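PDB 3UOR: ABC transporter sugar binding protein from Xanthomonas axonopodis pv. citri, which probably binds maltose or related sugars in the periplasm and hands them to an ABC importer in the bacterial inner membrane. Local coordinates for residues P105-P108 against Y109-S113; A221-R224 against K225-F229; R344-W347 against K348-S351; R385-T388 against E389-V392. All blocks are in the same frame, centred on the assembly; numbering follows the deposited sequence.

Contact 1. Residues P105-P108 against Y109-S113; sequences PMQP and YVARS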
loop_
_atom_site.group_PDB
_atom_site.type_symbol
_atom_site.label_atom_id
_atom_site.label_comp_id
_atom_site.label_asym_id
_atom_site.label_seq_id
_atom_site.Cartn_x
_atom_site.Cartn_y
_atom_site.Cartn_z
ATOM N N PRO A 105 22.799 -0.574 5.579
ATOM C CA PRO A 105 22.045 -0.309 6.812
ATOM C C PRO A 105 21.855 1.193 6.991
ATOM O O PRO A 105 22.811 1.948 6.844
ATOM C CB PRO A 105 22.960 -0.850 7.912
ATOM C CG PRO A 105 23.835 -1.882 7.197
ATOM C CD PRO A 105 24.052 -1.306 5.831
ATOM N N MET A 106 20.638 1.614 7.310
ATOM C CA MET A 106 20.305 3.020 7.315
ATOM C C MET A 106 20.335 3.648 8.695
ATOM O O MET A 106 20.351 4.865 8.809
ATOM C CB MET A 106 18.923 3.240 6.712
ATOM C CG MET A 106 18.871 3.060 5.216
ATOM S SD MET A 106 19.750 4.397 4.405
ATOM C CE MET A 106 21.197 3.505 3.992
ATOM N N GLN A 107 20.323 2.838 9.741
ATOM C CA GLN A 107 20.190 3.393 11.085
ATOM C C GLN A 107 21.299 4.389 11.453
ATOM O O GLN A 107 21.023 5.396 12.084
ATOM C CB GLN A 107 20.050 2.296 12.147
ATOM C CG GLN A 107 19.773 2.835 13.553
ATOM C CD GLN A 107 18.655 3.881 13.602
ATOM O OE1 GLN A 107 17.688 3.821 12.838
ATOM N NE2 GLN A 107 18.784 4.845 14.514
ATOM N N PRO A 108 22.555 4.117 11.050
ATOM C CA PRO A 108 23.635 5.075 11.321
ATOM C C PRO A 108 23.408 6.452 10.677
ATOM O O PRO A 108 23.801 7.468 11.251
ATOM C CB PRO A 108 24.871 4.393 10.720
ATOM C CG PRO A 108 24.541 2.944 10.755
ATOM C CD PRO A 108 23.065 2.863 10.474
ATOM N N TYR A 109 22.783 6.490 9.505
ATOM C CA TYR A 109 22.493 7.766 8.854
ATOM C C TYR A 109 21.302 8.435 9.520
ATOM O O TYR A 109 21.278 9.646 9.708
ATOM C CB TYR A 109 22.234 7.575 7.356
ATOM C CG TYR A 109 23.421 7.027 6.600
ATOM C CD1 TYR A 109 24.371 7.876 6.043
ATOM C CD2 TYR A 109 23.601 5.655 6.450
ATOM C CE1 TYR A 109 25.474 7.369 5.355
ATOM C CE2 TYR A 109 24.698 5.139 5.758
ATOM C CZ TYR A 109 25.625 6.006 5.216
ATOM O OH TYR A 109 26.708 5.500 4.533
ATOM N N VAL A 110 20.301 7.644 9.882
ATOM C CA VAL A 110 19.094 8.215 10.460
ATOM C C VAL A 110 19.459 8.853 11.803
ATOM O O VAL A 110 18.974 9.929 12.152
ATOM C CB VAL A 110 17.989 7.148 10.656
ATOM C CG1 VAL A 110 16.876 7.710 11.520
ATOM C CG2 VAL A 110 17.447 6.671 9.289
ATOM N N ALA A 111 20.336 8.181 12.540
ATOM C CA ALA A 111 20.724 8.621 13.870
ATOM C C ALA A 111 21.462 9.956 13.837
ATOM O O ALA A 111 21.393 10.729 14.793
ATOM C CB ALA A 111 21.592 7.550 14.557
ATOM N N ARG A 112 22.169 10.220 12.744
ATOM C CA ARG A 112 22.920 11.463 12.607
ATOM C C ARG A 112 22.142 12.516 11.840
ATOM O O ARG A 112 22.684 13.567 11.515
ATOM C CB ARG A 112 24.237 11.187 11.904
ATOM C CG ARG A 112 25.108 10.191 12.689
ATOM C CD ARG A 112 26.475 10.003 12.059
ATOM N NE ARG A 112 27.473 9.452 12.991
ATOM C CZ ARG A 112 28.631 8.911 12.601
ATOM N NH1 ARG A 112 28.927 8.831 11.305
ATOM N NH2 ARG A 112 29.493 8.437 13.499
ATOM N N SER A 113 20.879 12.231 11.523
ATOM C CA SER A 113 20.097 13.161 10.718
ATOM C C SER A 113 19.063 13.871 11.562
ATOM O O SER A 113 18.243 13.230 12.233
ATOM C CB SER A 113 19.396 12.442 9.562
ATOM O OG SER A 113 18.458 13.311 8.943
#

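Contact 2. Residues A221-R224 against K225-F229; sequences AGFR and KALGF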
loop_
_atom_site.group_PDB
_atom_site.type_symbol
_atom_site.label_atom_id
_atom_site.label_comp_id
_atom_site.label_asym_id
_atom_site.label_seq_id
_atom_site.Cartn_x
_atom_site.Cartn_y
_atom_site.Cartn_z
ATOM N N ALA A 221 -7.790 -18.066 13.040
ATOM C CA ALA A 221 -9.058 -17.355 13.253
ATOM C C ALA A 221 -9.166 -16.042 12.483
ATOM O O ALA A 221 -10.219 -15.707 11.946
ATOM C CB ALA A 221 -9.310 -17.116 14.758
ATOM N N GLY A 222 -8.073 -15.290 12.431
ATOM C CA GLY A 222 -8.118 -13.973 11.829
ATOM C C GLY A 222 -8.431 -14.045 10.352
ATOM O O GLY A 222 -9.359 -13.378 9.862
ATOM N N PHE A 223 -7.669 -14.849 9.618
ATOM C CA PHE A 223 -7.963 -14.930 8.189
ATOM C C PHE A 223 -9.374 -15.464 7.914
ATOM O O PHE A 223 -10.083 -14.947 7.032
ATOM C CB PHE A 223 -6.923 -15.686 7.370
ATOM C CG PHE A 223 -7.185 -15.587 5.894
ATOM C CD1 PHE A 223 -6.972 -14.386 5.228
ATOM C CD2 PHE A 223 -7.728 -16.650 5.190
ATOM C CE1 PHE A 223 -7.249 -14.258 3.877
ATOM C CE2 PHE A 223 -8.000 -16.539 3.822
ATOM C CZ PHE A 223 -7.779 -15.340 3.170
ATOM N N ARG A 224 -9.804 -16.455 8.694
ATOM C CA ARG A 224 -11.165 -16.966 8.549
ATOM C C ARG A 224 -12.210 -15.878 8.764
ATOM O O ARG A 224 -13.250 -15.870 8.097
ATOM C CB ARG A 224 -11.425 -18.121 9.511
ATOM C CG ARG A 224 -10.658 -19.393 9.165
ATOM C CD ARG A 224 -10.967 -20.441 10.217
ATOM N NE ARG A 224 -10.218 -21.693 10.079
ATOM C CZ ARG A 224 -10.678 -22.765 9.440
ATOM N NH1 ARG A 224 -11.858 -22.724 8.838
ATOM N NH2 ARG A 224 -9.962 -23.869 9.405
ATOM N N LYS A 225 -11.951 -14.966 9.700
ATOM C CA LYS A 225 -12.915 -13.893 9.994
ATOM C C LYS A 225 -12.914 -12.911 8.799
ATOM O O LYS A 225 -13.964 -12.500 8.305
ATOM C CB LYS A 225 -12.550 -13.184 11.306
ATOM C CG LYS A 225 -13.645 -12.322 11.931
ATOM C CD LYS A 225 -13.058 -11.443 13.057
ATOM C CE LYS A 225 -14.102 -10.873 14.029
ATOM N NZ LYS A 225 -15.062 -9.909 13.437
ATOM N N ALA A 226 -11.726 -12.595 8.302
ATOM C CA ALA A 226 -11.578 -11.681 7.164
ATOM C C ALA A 226 -12.184 -12.251 5.879
ATOM O O ALA A 226 -12.924 -11.569 5.143
ATOM C CB ALA A 226 -10.075 -11.334 6.954
ATOM N N LEU A 227 -11.861 -13.506 5.599
ATOM C CA LEU A 227 -12.513 -14.216 4.490
ATOM C C LEU A 227 -14.035 -14.176 4.621
ATOM O O LEU A 227 -14.752 -13.900 3.658
ATOM C CB LEU A 227 -12.046 -15.687 4.397
ATOM C CG LEU A 227 -12.637 -16.473 3.213
ATOM C CD1 LEU A 227 -12.268 -15.743 1.893
ATOM C CD2 LEU A 227 -12.098 -17.911 3.207
ATOM N N GLY A 228 -14.531 -14.439 5.819
ATOM C CA GLY A 228 -15.970 -14.415 6.035
ATOM C C GLY A 228 -16.609 -13.071 5.702
ATOM O O GLY A 228 -17.608 -12.997 4.960
ATOM N N PHE A 229 -16.032 -12.004 6.260
ATOM C CA PHE A 229 -16.534 -10.632 6.070
ATOM C C PHE A 229 -16.480 -10.236 4.583
ATOM O O PHE A 229 -17.444 -9.716 4.025
ATOM C CB PHE A 229 -15.689 -9.662 6.918
ATOM C CG PHE A 229 -16.128 -8.224 6.841
ATOM C CD1 PHE A 229 -17.386 -7.840 7.292
ATOM C CD2 PHE A 229 -15.256 -7.246 6.368
ATOM C CE1 PHE A 229 -17.784 -6.507 7.240
ATOM C CE2 PHE A 229 -15.634 -5.921 6.313
ATOM C CZ PHE A 229 -16.905 -5.537 6.755
#

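Contact 3. Residues R344-W347 against K348-S351; sequences RSTW and KLPS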
loop_
_atom_site.group_PDB
_atom_site.type_symbol
_atom_site.label_atom_id
_atom_site.label_comp_id
_atom_site.label_asym_id
_atom_site.label_seq_id
_atom_site.Cartn_x
_atom_site.Cartn_y
_atom_site.Cartn_z
ATOM N N ARG A 344 4.330 12.442 10.091
ATOM C CA ARG A 344 3.289 13.300 10.643
ATOM C C ARG A 344 3.512 14.757 10.359
ATOM O O ARG A 344 2.560 15.504 10.157
ATOM C CB ARG A 344 3.187 13.132 12.149
ATOM C CG ARG A 344 2.842 11.754 12.522
ATOM C CD ARG A 344 2.215 11.701 13.869
ATOM N NE ARG A 344 2.040 10.296 14.204
ATOM C CZ ARG A 344 3.028 9.528 14.632
ATOM N NH1 ARG A 344 4.242 10.047 14.789
ATOM N NH2 ARG A 344 2.803 8.252 14.905
ATOM N N SER A 345 4.764 15.183 10.344
ATOM C CA SER A 345 4.983 16.614 10.225
ATOM C C SER A 345 4.634 17.123 8.825
ATOM O O SER A 345 4.217 18.263 8.665
ATOM C CB SER A 345 6.383 17.034 10.709
ATOM O OG SER A 345 7.403 16.526 9.884
ATOM N N THR A 346 4.766 16.277 7.811
ATOM C CA THR A 346 4.337 16.703 6.484
ATOM C C THR A 346 2.830 16.872 6.479
ATOM O O THR A 346 2.305 17.752 5.814
ATOM C CB THR A 346 4.709 15.703 5.414
ATOM O OG1 THR A 346 6.102 15.425 5.513
ATOM C CG2 THR A 346 4.427 16.284 4.036
ATOM N N TRP A 347 2.145 16.024 7.245
ATOM C CA TRP A 347 0.689 16.055 7.323
ATOM C C TRP A 347 0.181 17.282 8.068
ATOM O O TRP A 347 -0.988 17.632 7.937
ATOM C CB TRP A 347 0.145 14.767 7.957
ATOM C CG TRP A 347 0.051 13.646 6.922
ATOM C CD1 TRP A 347 1.012 12.735 6.619
ATOM C CD2 TRP A 347 -1.044 13.389 6.030
ATOM N NE1 TRP A 347 0.579 11.903 5.612
ATOM C CE2 TRP A 347 -0.678 12.295 5.225
ATOM C CE3 TRP A 347 -2.302 13.975 5.842
ATOM C CZ2 TRP A 347 -1.528 11.763 4.257
ATOM C CZ3 TRP A 347 -3.143 13.450 4.876
ATOM C CH2 TRP A 347 -2.751 12.348 4.095
ATOM N N LYS A 348 1.058 17.934 8.835
ATOM C CA LYS A 348 0.657 19.134 9.578
ATOM C C LYS A 348 0.736 20.394 8.718
ATOM O O LYS A 348 0.154 21.411 9.059
ATOM C CB LYS A 348 1.486 19.307 10.856
ATOM C CG LYS A 348 1.217 18.239 11.925
ATOM C CD LYS A 348 2.251 18.319 13.036
ATOM C CE LYS A 348 2.493 16.951 13.679
ATOM N NZ LYS A 348 3.959 16.679 13.911
ATOM N N LEU A 349 1.473 20.328 7.611
ATOM C CA LEU A 349 1.558 21.462 6.687
ATOM C C LEU A 349 0.181 21.800 6.123
ATOM O O LEU A 349 -0.603 20.909 5.788
ATOM C CB LEU A 349 2.561 21.175 5.563
ATOM C CG LEU A 349 4.000 21.007 6.051
ATOM C CD1 LEU A 349 4.906 20.573 4.928
ATOM C CD2 LEU A 349 4.512 22.342 6.671
ATOM N N PRO A 350 -0.133 23.096 6.031
ATOM C CA PRO A 350 -1.480 23.492 5.602
ATOM C C PRO A 350 -1.920 22.862 4.269
ATOM O O PRO A 350 -3.082 22.497 4.117
ATOM C CB PRO A 350 -1.373 25.018 5.499
ATOM C CG PRO A 350 -0.301 25.378 6.512
ATOM C CD PRO A 350 0.696 24.250 6.423
ATOM N N SER A 351 -0.995 22.746 3.325
ATOM C CA SER A 351 -1.214 22.036 2.073
ATOM C C SER A 351 -1.994 20.705 2.271
ATOM O O SER A 351 -2.940 20.401 1.540
ATOM C CB SER A 351 0.169 21.780 1.444
ATOM O OG SER A 351 0.110 21.064 0.218
#

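Contact 4. Residues R385-T388 against E389-V392; sequences RLVT and ERVV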
loop_
_atom_site.group_PDB
_atom_site.type_symbol
_atom_site.label_atom_id
_atom_site.label_comp_id
_atom_site.label_asym_id
_atom_site.label_seq_id
_atom_site.Cartn_x
_atom_site.Cartn_y
_atom_site.Cartn_z
ATOM N N ARG A 385 -5.420 -14.579 -3.333
ATOM C CA ARG A 385 -6.437 -13.965 -4.154
ATOM C C ARG A 385 -7.092 -14.998 -5.096
ATOM O O ARG A 385 -8.291 -14.917 -5.389
ATOM C CB ARG A 385 -5.801 -12.854 -4.967
ATOM C CG ARG A 385 -6.752 -12.207 -5.896
ATOM C CD ARG A 385 -6.014 -11.430 -6.937
ATOM N NE ARG A 385 -5.369 -12.262 -7.948
ATOM C CZ ARG A 385 -6.016 -13.093 -8.755
ATOM N NH1 ARG A 385 -7.339 -13.260 -8.642
ATOM N NH2 ARG A 385 -5.333 -13.776 -9.662
ATOM N N LEU A 386 -6.311 -15.965 -5.568
ATOM C CA LEU A 386 -6.861 -16.986 -6.462
ATOM C C LEU A 386 -7.890 -17.806 -5.721
ATOM O O LEU A 386 -8.931 -18.156 -6.258
ATOM C CB LEU A 386 -5.773 -17.924 -6.989
ATOM C CG LEU A 386 -4.835 -17.326 -8.036
ATOM C CD1 LEU A 386 -3.804 -18.360 -8.492
ATOM C CD2 LEU A 386 -5.637 -16.809 -9.217
ATOM N N VAL A 387 -7.581 -18.125 -4.478
ATOM C CA VAL A 387 -8.468 -18.927 -3.652
ATOM C C VAL A 387 -9.718 -18.149 -3.305
ATOM O O VAL A 387 -10.816 -18.687 -3.348
ATOM C CB VAL A 387 -7.775 -19.375 -2.371
ATOM C CG1 VAL A 387 -8.786 -19.778 -1.356
ATOM C CG2 VAL A 387 -6.845 -20.534 -2.674
ATOM N N THR A 388 -9.573 -16.867 -2.983
ATOM C CA THR A 388 -10.749 -16.113 -2.551
ATOM C C THR A 388 -11.723 -15.880 -3.709
ATOM O O THR A 388 -12.933 -15.890 -3.519
ATOM C CB THR A 388 -10.377 -14.769 -1.876
ATOM O OG1 THR A 388 -9.670 -13.947 -2.814
ATOM C CG2 THR A 388 -9.492 -15.020 -0.675
ATOM N N GLU A 389 -11.200 -15.671 -4.910
ATOM C CA GLU A 389 -12.078 -15.505 -6.054
ATOM C C GLU A 389 -12.861 -16.800 -6.297
ATOM O O GLU A 389 -14.004 -16.775 -6.750
ATOM C CB GLU A 389 -11.280 -15.122 -7.283
ATOM C CG GLU A 389 -12.111 -14.941 -8.527
ATOM C CD GLU A 389 -11.262 -14.533 -9.709
ATOM O OE1 GLU A 389 -10.053 -14.864 -9.714
ATOM O OE2 GLU A 389 -11.792 -13.890 -10.631
ATOM N N ARG A 390 -12.256 -17.932 -5.962
ATOM C CA ARG A 390 -12.938 -19.213 -6.125
ATOM C C ARG A 390 -14.040 -19.355 -5.083
ATOM O O ARG A 390 -15.119 -19.867 -5.371
ATOM C CB ARG A 390 -11.953 -20.367 -5.983
ATOM C CG ARG A 390 -12.264 -21.551 -6.862
ATOM C CD ARG A 390 -10.962 -22.204 -7.294
ATOM N NE ARG A 390 -10.183 -22.591 -6.124
ATOM C CZ ARG A 390 -8.860 -22.519 -6.038
ATOM N NH1 ARG A 390 -8.142 -22.067 -7.063
ATOM N NH2 ARG A 390 -8.255 -22.902 -4.920
ATOM N N VAL A 391 -13.747 -18.915 -3.867
ATOM C CA VAL A 391 -14.739 -18.875 -2.813
ATOM C C VAL A 391 -15.914 -18.000 -3.233
ATOM O O VAL A 391 -17.073 -18.417 -3.119
ATOM C CB VAL A 391 -14.139 -18.343 -1.513
ATOM C CG1 VAL A 391 -15.243 -17.900 -0.542
ATOM C CG2 VAL A 391 -13.242 -19.396 -0.901
ATOM N N VAL A 392 -15.621 -16.793 -3.724
ATOM C CA VAL A 392 -16.684 -15.874 -4.135
ATOM C C VAL A 392 -17.490 -16.370 -5.344
ATOM O O VAL A 392 -18.716 -16.354 -5.333
ATOM C CB VAL A 392 -16.158 -14.478 -4.455
ATOM C CG1 VAL A 392 -17.297 -13.592 -4.912
ATOM C CG2 VAL A 392 -15.443 -13.864 -3.217
HETATM O O HOH W 1 -9.289 -18.125 -9.019
#

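Contact 1. Residues P105-P108 against Y109-S113
Pro105 meets Tyr109 through its carbonyl: the oxygen lies in the ring plane, at the edge, with Pro105 O 3.8 Å from Tyr109 CD2. Met106 contributes both backbone and side chain. Its carbonyl takes a well-aligned bond, Val110 N to Met106 O at 3.0 Å with an N-H...O angle of 159°, and a weak second one from Tyr109 N. The thioether folds at chi2 and chi3, and this bend places Met106 SD 5.4 Å from the centroid of the Tyr109 ring, 47° off its normal. Such an oblique approach is a Met-aromatic contact, and the terminal methyl adds to it, with Met106 CE 4.1 Å from Tyr109 CD2.

Gln107 accepts a bond from the next turn, Ala111 N to Gln107 O at 2.9 Å. With CG anti to the backbone N (chi1 -174°) and a turn at chi2, the amide reaches the side chains one turn on, Val110 and Ala111: Gln107 OE1 is 4.0 Å from Val110 CB, and Gln107 NE2 is 3.9 Å from Ala111 CB. Both are van der Waals distances to carbon. Pro108 has no amide hydrogen to offer; its carbonyl rests against the aliphatic part of an arginine, with Pro108 O 3.3 Å from Arg112 CG.

Outside the turn, the Tyr109 ring meets that of Trp318 on helix 314-324, while Met106 and Val110 touch Leu135 of strand 134-150. The arrangement is that of a short, partly buried helix that includes Pro108, seated on helix 314-324 and strand 134-150, with a Met-aromatic pair, Met106 and Tyr109, spaced i to i+3.

Contact 2. Residues A221-R224 against K225-F229
Gly222 O is gripped by two backbone amides of the next turn. Ala226 N supplies the straight bond, 2.9 Å from Gly222 O with an N-H...O angle of 165°, and Lys225 N adds a weak one. That second amide is itself shared, because its better-directed bond goes to Ala221 O, at 2.9 Å from Lys225 N. The shortest link follows one residue on: Leu227 N lies 2.7 Å from Phe223 O and is almost linear, at 173°. Gly228 N to Arg224 O, at 3.0 Å, continues the alpha-helical i to i+4 pattern, but here the donor stands above the carbonyl plane.

Among the side chains, Phe223 and Leu227 carry the contact. With CG anti to the backbone N (chi1 -173°), the phenyl ring of Phe223 turns one face to Leu227, whose CB sits over it, 4.2 Å from Phe223 CE2. Leu227 CB also rests on the backbone, 3.4 Å from Phe223 O. Lys225 CB likewise bears on carbonyl oxygens, lying 3.5 Å from Ala221 O, whereas the amine runs on away from the turn. Arg224 sends its extended chain outward to a salt bridge with Asp399, and its NE is held by Arg219 O.

Helix 221-235 packs against three other helices: Phe223 lies on Val402 and Leu405 of helix 398-412, Leu227 reaches His398 of that same helix and Thr388 of helix 377-394, and Phe229 stacks its ring on Trp166 at the start of helix 166-180.

Contact 3. Residues R344-W347 against K348-S351
Leu349 closes against Thr346 in the denser part of this turn. Leu349 N donates to Thr346 O at 3.2 Å, an i to i+3 bond whose donor stands well above the carbonyl plane, 65° out of it. The side chain follows the amide onto the same oxygen, with Leu349 CB 3.4 Å from Thr346 O, and one methyl comes within 4.4 Å, Leu349 CD1 to Thr346 CG2. Pro327 of helix 327-337 touches both side chains, and Leu349 also meets Ala331, so an apolar patch backs this side. Leu349 stands at the N-cap position before helix 350-353.

The other side, built on Lys348, is looser. Lys348 N is shared between two carbonyls, Arg344 O at 3.1 Å and Ser345 O at 3.2 Å, and both bonds are weak. The lysine chain then doubles back along the turn: Lys348 CG lies 3.5 Å from Arg344 O, and Lys348 NZ ends over the backbone, 3.8 Å from Ser345 CA. Its ion pair with Asp120 is long and weak, in contrast to Ser345 OG, which is hydrogen-bonded to the same carboxylate.

The extended Arg344 chain carries NE to a salt bridge with Glu366. Arg344 NE stays 6.7 Å from Lys348 NZ, and the acidic groups of Glu366 and Asp120 would probably soften any repulsion between the two cations.

Contact 4. Residues R385-T388 against E389-V392
The backbone is alpha-helical, with i to i+4 bonds from Glu389 N to Arg385 O, Val391 N to Val387 O and Val392 N to Thr388 O, the last being the shortest at 2.8 Å, while the same i to i+4 bond from Arg390 N to Leu386 O is weak, at 3.3 Å, the amide being shared with Val387 O through a second weak bond.

On the flank of the turn, Arg385 and Glu389 run alongside one another in the same direction. Their salt bridge is an edge-on one: Glu389 OE1 sits in the guanidinium plane, 3.3 Å from Arg385 NH1, while the carboxylate is turned 73° against that plane. The N-H...O angle of 142° makes the bond weak. The bend of the arginine at chi3 (74°) brings NH1 over to the acid. This is an i to i+4 ion pair along the helix. Glu389's other oxygen, OE2, makes a salt bridge with Arg393, its stronger partner. A water bridges the turn as well, donating to Leu386 O at 2.8 Å and, weakly, to Glu389 OE1.

Arg390 crosses Val387 obliquely, with Arg390 NH2 3.6 Å from Val387 CG2. One face of its guanidinium lies over Leu386 O and Val387 CA, and NH2 forms a salt bridge with Glu404 of helix 398-412. Val387 CG1 and Val391 CG2, 4.5 Å apart, mark the apolar side of helix 377-394, where both valines touch Ala401. Val392 CG2 presses on the helix's own backbone, 3.2 Å from Thr388 O.

How the contacts relate
All four are local, sequence-adjacent contacts; 2 and 4 lie wholly in helix, 1 and 3 at short helices with loop residues. Contacts 2 and 4 belong together: helices 221-235 and 377-394 pack directly, Leu227 CD1 lying 3.9 Å from Thr388 CG2, and each presents buried apolar residues and also touches helix 398-412. Contact 1 stands on the other side of the chain's centre from contact 4, their centres about 43 Å apart, and contact 3 is likewise opposite contact 4. Contacts 1 and 3 come no nearer than about 12 Å between atoms. Chemistry follows place: contact 3, a surface contact, has two weak bonds at one amide; contact 1, partly buried, pairs sulfur with a ring; contact 4 alone has an ion pair across its segments.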